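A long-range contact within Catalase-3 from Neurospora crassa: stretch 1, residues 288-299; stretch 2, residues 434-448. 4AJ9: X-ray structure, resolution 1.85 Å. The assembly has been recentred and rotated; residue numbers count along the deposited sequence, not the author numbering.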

# COMPACT_ATOMS: atom_id res chain seq x y z
N PHE C 288 -45.42 -7.26 -3.09
CA PHE C 288 -44.13 -6.75 -3.55
C PHE C 288 -43.21 -7.94 -3.82
O PHE C 288 -43.59 -9.08 -3.58
N ASP C 289 -42.01 -7.67 -4.31
CA ASP C 289 -41.06 -8.72 -4.66
C ASP C 289 -40.03 -8.87 -3.55
O ASP C 289 -39.36 -7.90 -3.19
N LEU C 290 -39.91 -10.07 -2.99
CA LEU C 290 -39.01 -10.27 -1.85
C LEU C 290 -37.52 -10.14 -2.21
O LEU C 290 -36.65 -10.20 -1.33
N LEU C 291 -37.23 -9.94 -3.49
CA LEU C 291 -35.86 -9.66 -3.92
C LEU C 291 -35.57 -8.16 -3.83
O LEU C 291 -34.45 -7.72 -4.06
N ASP C 292 -36.59 -7.38 -3.47
CA ASP C 292 -36.53 -5.92 -3.42
C ASP C 292 -36.19 -5.45 -2.01
O ASP C 292 -37.02 -5.52 -1.11
N PRO C 293 -34.96 -4.92 -1.82
CA PRO C 293 -34.47 -4.52 -0.50
C PRO C 293 -35.08 -3.21 0.00
O PRO C 293 -34.75 -2.77 1.12
N THR C 294 -35.94 -2.58 -0.80
CA THR C 294 -36.61 -1.37 -0.36
C THR C 294 -37.94 -1.71 0.31
O THR C 294 -38.70 -0.81 0.65
N LYS C 295 -38.21 -3.00 0.48
CA LYS C 295 -39.47 -3.45 1.06
C LYS C 295 -39.18 -4.34 2.26
O LYS C 295 -38.20 -5.08 2.26
N PHE C 296 -40.03 -4.26 3.29
CA PHE C 296 -40.03 -5.26 4.36
C PHE C 296 -41.30 -6.10 4.33
O PHE C 296 -42.28 -5.73 3.70
N LEU C 297 -41.27 -7.25 5.00
CA LEU C 297 -42.43 -8.14 5.03
C LEU C 297 -43.23 -7.91 6.31
O LEU C 297 -42.76 -8.22 7.40
N PRO C 298 -44.45 -7.36 6.18
CA PRO C 298 -45.28 -7.13 7.37
C PRO C 298 -45.37 -8.39 8.23
O PRO C 298 -45.53 -9.48 7.69
N GLU C 299 -45.24 -8.24 9.54
CA GLU C 299 -45.25 -9.38 10.44
C GLU C 299 -46.61 -10.07 10.48
O GLU C 299 -46.72 -11.21 10.93
N LEU C 434 -34.14 -3.53 -14.23
CA LEU C 434 -34.69 -4.01 -12.97
C LEU C 434 -36.10 -4.52 -13.24
O LEU C 434 -36.83 -3.92 -14.04
N SER C 435 -36.47 -5.60 -12.58
CA SER C 435 -37.81 -6.16 -12.68
C SER C 435 -38.87 -5.09 -12.43
O SER C 435 -38.76 -4.31 -11.48
N ALA C 436 -39.91 -5.07 -13.26
CA ALA C 436 -41.02 -4.15 -13.06
C ALA C 436 -41.67 -4.36 -11.70
O ALA C 436 -42.37 -3.48 -11.19
N THR C 437 -41.44 -5.53 -11.09
CA THR C 437 -41.99 -5.84 -9.77
C THR C 437 -41.41 -4.92 -8.69
O THR C 437 -41.90 -4.89 -7.56
N PHE C 438 -40.35 -4.18 -9.04
CA PHE C 438 -39.64 -3.31 -8.12
C PHE C 438 -40.21 -1.88 -8.16
O PHE C 438 -39.77 -1.02 -7.40
N ASP C 439 -41.20 -1.65 -9.03
CA ASP C 439 -41.63 -0.30 -9.40
C ASP C 439 -42.27 0.59 -8.32
O ASP C 439 -42.28 1.82 -8.47
N ASP C 440 -42.83 0.00 -7.27
CA ASP C 440 -43.61 0.77 -6.29
C ASP C 440 -42.73 1.36 -5.18
O ASP C 440 -42.21 0.63 -4.35
N HIS C 441 -42.61 2.69 -5.15
CA HIS C 441 -41.69 3.33 -4.22
C HIS C 441 -42.36 4.07 -3.07
O HIS C 441 -41.67 4.65 -2.23
N TYR C 442 -43.69 4.04 -3.01
CA TYR C 442 -44.43 4.92 -2.12
C TYR C 442 -45.34 4.20 -1.13
O TYR C 442 -45.61 4.69 -0.04
N THR C 443 -45.82 3.02 -1.53
CA THR C 443 -46.77 2.29 -0.70
C THR C 443 -46.21 1.98 0.68
O THR C 443 -46.88 2.21 1.69
N GLN C 444 -44.98 1.48 0.75
CA GLN C 444 -44.46 1.13 2.07
C GLN C 444 -44.02 2.31 2.93
O GLN C 444 -44.19 2.27 4.14
N PRO C 445 -43.45 3.35 2.32
CA PRO C 445 -43.25 4.54 3.15
C PRO C 445 -44.56 4.98 3.79
O PRO C 445 -44.58 5.30 4.98
N ARG C 446 -45.64 4.97 3.02
CA ARG C 446 -46.96 5.25 3.59
C ARG C 446 -47.33 4.26 4.69
O ARG C 446 -47.76 4.67 5.77
N LEU C 447 -47.16 2.97 4.43
CA LEU C 447 -47.41 1.95 5.44
C LEU C 447 -46.67 2.25 6.75
O LEU C 447 -47.23 2.10 7.84
N PHE C 448 -45.41 2.65 6.64
CA PHE C 448 -44.59 2.90 7.81
C PHE C 448 -45.10 4.12 8.58
O PHE C 448 -45.31 4.06 9.80

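Two stretches meet here, no touching residues less than 143 apart in sequence, and bury 630 Å² between them. Stretch 1 has no regular helix or strand and is shaped by two successive type I turns, Asp289 to Asp292 and Asp292 to Lys295; stretch 2 passes through a short 3-10 segment and a loop into a helix.

Leu434 lies beyond reach, and Ser435, although its CB points toward stretch 1, covers almost nothing. The first real anchor is Thr437. Its CB points toward stretch 1, and the p rotamer (chi1 58°) allows Thr437 OG1 to donate a short hydrogen bond to Asp289 OD2, 2.6 Å away. Asp289, in the t rotamer, uses its other carboxylate oxygen at home: Leu291 N donates to Asp289 OD1 at 3.0 Å, inside the first turn. A carboxylate suits this place because it can brace its own turn and still accept a bond from the other stretch. Water 1 reinforces the join, accepting from Asp289 N (2.9 Å) and donating to Asp292 OD2 (2.8 Å) and to Thr437 O (2.7 Å).

Phe438 fills the space beside the turns. Its CA-to-CB bond runs sideways, but with chi1 at -82° (m) the end of the ring comes nearer to stretch 1. Asp292 CB sits 3.8 Å from the centroid of the Phe438 ring, only 7° off the normal, a CH-pi contact over one face. Asp289 OD2 lies at the ring edge, 3.7 Å from Phe438 CE1, where the slightly positive ring hydrogens favour an oxygen. Leu291 CB adds an apolar contact at 3.9 Å from Phe438 CZ. A broad, flat ring can serve all these neighbours at once.

Asp439 points away. Asp440 contributes its backbone to the contact: Lys295 NZ donates to Asp440 O at 2.8 Å. The long lysine chain (m, m, t, m) brings its ammonium between partners, for Lys295 NZ also forms a salt bridge with Asp292 OD2 at 2.8 Å and donates to Thr294 OG1 at 3.1 Å. The carboxylate of Asp440, meanwhile, organises the start of the helix, with OD1 accepting from Tyr442 N (3.0 Å) and Thr443 N (2.9 Å), and OD2 from Thr443 OG1 (2.6 Å). His441 points away, yet water 2 links it to stretch 1, lying 2.6 Å from His441 ND1 and donating to Thr294 OG1 at 2.8 Å.

Gln444, on the helix, has the most area covered of any residue here. Its CB points toward stretch 1, and chi1 m with chi2 t lays its amide alongside the backbone of Phe296. Phe296 N donates to Gln444 OE1 at 2.9 Å, while Gln444 NE2 donates to Phe296 O at 3.1 Å. A primary amide, acceptor and donor together, matches both backbone groups of one residue.

One helical turn on, Leu447 (t, p) also points toward stretch 1. Leu447 CD2 packs 4.0 Å from Phe296 CZ and 4.2 Å from Pro298 CG, closing the contact with purely apolar packing.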

# COMPACT_ATOMS: atom_id res chain seq x y z
CB PHE C 288 -43.49 -5.84 -2.49
CG PHE C 288 -43.08 -6.56 -1.23
CD1 PHE C 288 -44.00 -6.76 -0.20
CD2 PHE C 288 -41.79 -7.03 -1.06
CE1 PHE C 288 -43.63 -7.42 0.97
CE2 PHE C 288 -41.41 -7.68 0.10
CZ PHE C 288 -42.33 -7.88 1.12
CB ASP C 289 -40.38 -8.35 -5.98
CG ASP C 289 -39.59 -9.50 -6.59
OD1 ASP C 289 -39.04 -10.32 -5.84
OD2 ASP C 289 -39.52 -9.56 -7.84
CB LEU C 290 -39.31 -11.59 -1.12
CG LEU C 290 -40.33 -11.42 0.01
CD1 LEU C 290 -41.01 -12.74 0.39
CD2 LEU C 290 -39.64 -10.78 1.21
CB LEU C 291 -35.64 -10.15 -5.35
CG LEU C 291 -35.77 -11.65 -5.65
CD1 LEU C 291 -35.52 -11.90 -7.14
CD2 LEU C 291 -34.83 -12.49 -4.80
CB ASP C 292 -37.88 -5.33 -3.86
CG ASP C 292 -37.88 -3.81 -3.92
OD1 ASP C 292 -36.95 -3.16 -3.37
OD2 ASP C 292 -38.84 -3.25 -4.51
CB PRO C 293 -32.96 -4.33 -0.75
CG PRO C 293 -32.89 -3.87 -2.17
CD PRO C 293 -34.00 -4.61 -2.89
CB THR C 294 -36.87 -0.37 -1.53
OG1 THR C 294 -37.81 -0.92 -2.45
CG2 THR C 294 -35.55 -0.05 -2.28
CB LYS C 295 -40.28 -4.25 0.04
CG LYS C 295 -40.47 -3.59 -1.32
CD LYS C 295 -41.60 -2.58 -1.31
CE LYS C 295 -41.88 -2.05 -2.72
NZ LYS C 295 -40.67 -1.48 -3.37
CB PHE C 296 -39.79 -4.63 5.75
CG PHE C 296 -40.91 -3.74 6.24
CD1 PHE C 296 -42.00 -4.28 6.90
CD2 PHE C 296 -40.84 -2.37 6.06
CE1 PHE C 296 -43.03 -3.46 7.36
CE2 PHE C 296 -41.86 -1.54 6.50
CZ PHE C 296 -42.96 -2.08 7.15
CB LEU C 297 -41.97 -9.60 4.96
CG LEU C 297 -43.05 -10.68 4.92
CD1 LEU C 297 -43.91 -10.53 3.70
CD2 LEU C 297 -42.41 -12.06 4.95
CB PRO C 298 -46.64 -6.78 6.77
CG PRO C 298 -46.28 -6.08 5.50
CD PRO C 298 -45.07 -6.80 4.96
CB GLU C 299 -44.82 -8.97 11.84
CG GLU C 299 -43.32 -8.73 11.93
CD GLU C 299 -42.88 -8.23 13.27
OE1 GLU C 299 -43.39 -8.74 14.29
OE2 GLU C 299 -42.01 -7.33 13.30
CB LEU C 434 -34.74 -2.88 -11.94
CG LEU C 434 -33.47 -2.55 -11.16
CD1 LEU C 434 -33.69 -1.34 -10.25
CD2 LEU C 434 -32.98 -3.77 -10.36
CB SER C 435 -37.98 -7.27 -11.65
OG SER C 435 -39.25 -7.87 -11.76
CB ALA C 436 -42.04 -4.28 -14.19
CB THR C 437 -41.74 -7.31 -9.35
OG1 THR C 437 -40.33 -7.60 -9.35
CG2 THR C 437 -42.45 -8.27 -10.30
CB PHE C 438 -38.14 -3.27 -8.48
CG PHE C 438 -37.32 -4.43 -7.94
CD1 PHE C 438 -37.82 -5.73 -7.94
CD2 PHE C 438 -36.04 -4.22 -7.44
CE1 PHE C 438 -37.06 -6.79 -7.45
CE2 PHE C 438 -35.27 -5.27 -6.95
CZ PHE C 438 -35.78 -6.56 -6.95
CB ASP C 439 -42.58 -0.35 -10.61
CG ASP C 439 -41.83 -0.55 -11.92
OD1 ASP C 439 -40.59 -0.57 -11.90
OD2 ASP C 439 -42.50 -0.67 -12.98
CB ASP C 440 -44.72 -0.09 -5.69
CG ASP C 440 -45.61 0.67 -4.71
OD1 ASP C 440 -45.11 1.55 -3.98
OD2 ASP C 440 -46.83 0.38 -4.67
CB HIS C 441 -40.79 4.31 -4.98
CG HIS C 441 -40.11 3.70 -6.16
ND1 HIS C 441 -39.33 2.56 -6.07
CD2 HIS C 441 -40.08 4.07 -7.46
CE1 HIS C 441 -38.85 2.26 -7.27
NE2 HIS C 441 -39.29 3.16 -8.13
CB TYR C 442 -45.25 5.90 -2.96
CG TYR C 442 -44.42 6.62 -3.99
CD1 TYR C 442 -43.67 7.75 -3.65
CD2 TYR C 442 -44.38 6.19 -5.31
CE1 TYR C 442 -42.92 8.42 -4.60
CE2 TYR C 442 -43.61 6.85 -6.27
CZ TYR C 442 -42.89 7.96 -5.91
OH TYR C 442 -42.15 8.63 -6.86
CB THR C 443 -47.27 1.01 -1.41
OG1 THR C 443 -48.00 1.37 -2.59
CG2 THR C 443 -48.16 0.20 -0.49
CB GLN C 444 -43.41 0.02 1.99
CG GLN C 444 -44.05 -1.31 1.67
CD GLN C 444 -43.24 -2.48 2.13
OE1 GLN C 444 -42.10 -2.33 2.60
NE2 GLN C 444 -43.80 -3.67 2.00
CB PRO C 445 -42.76 5.58 2.15
CG PRO C 445 -42.02 4.78 1.12
CD PRO C 445 -42.81 3.49 0.99
CB ARG C 446 -48.03 5.29 2.50
CG ARG C 446 -49.42 5.59 3.03
CD ARG C 446 -49.47 6.91 3.78
NE ARG C 446 -50.83 7.19 4.24
CZ ARG C 446 -51.72 7.89 3.55
NH1 ARG C 446 -51.39 8.40 2.37
NH2 ARG C 446 -52.94 8.09 4.05
CB LEU C 447 -47.00 0.57 4.91
CG LEU C 447 -47.12 -0.63 5.86
CD1 LEU C 447 -48.58 -0.91 6.22
CD2 LEU C 447 -46.48 -1.88 5.24
CB PHE C 448 -43.13 3.08 7.41
CG PHE C 448 -42.25 3.57 8.51
CD1 PHE C 448 -41.84 2.71 9.52
CD2 PHE C 448 -41.81 4.89 8.53
CE1 PHE C 448 -41.02 3.16 10.54
CE2 PHE C 448 -40.99 5.35 9.54
CZ PHE C 448 -40.60 4.49 10.55
O HOH W 1 -41.00 -5.01 -4.99
O HOH W 2 -38.80 1.27 -3.82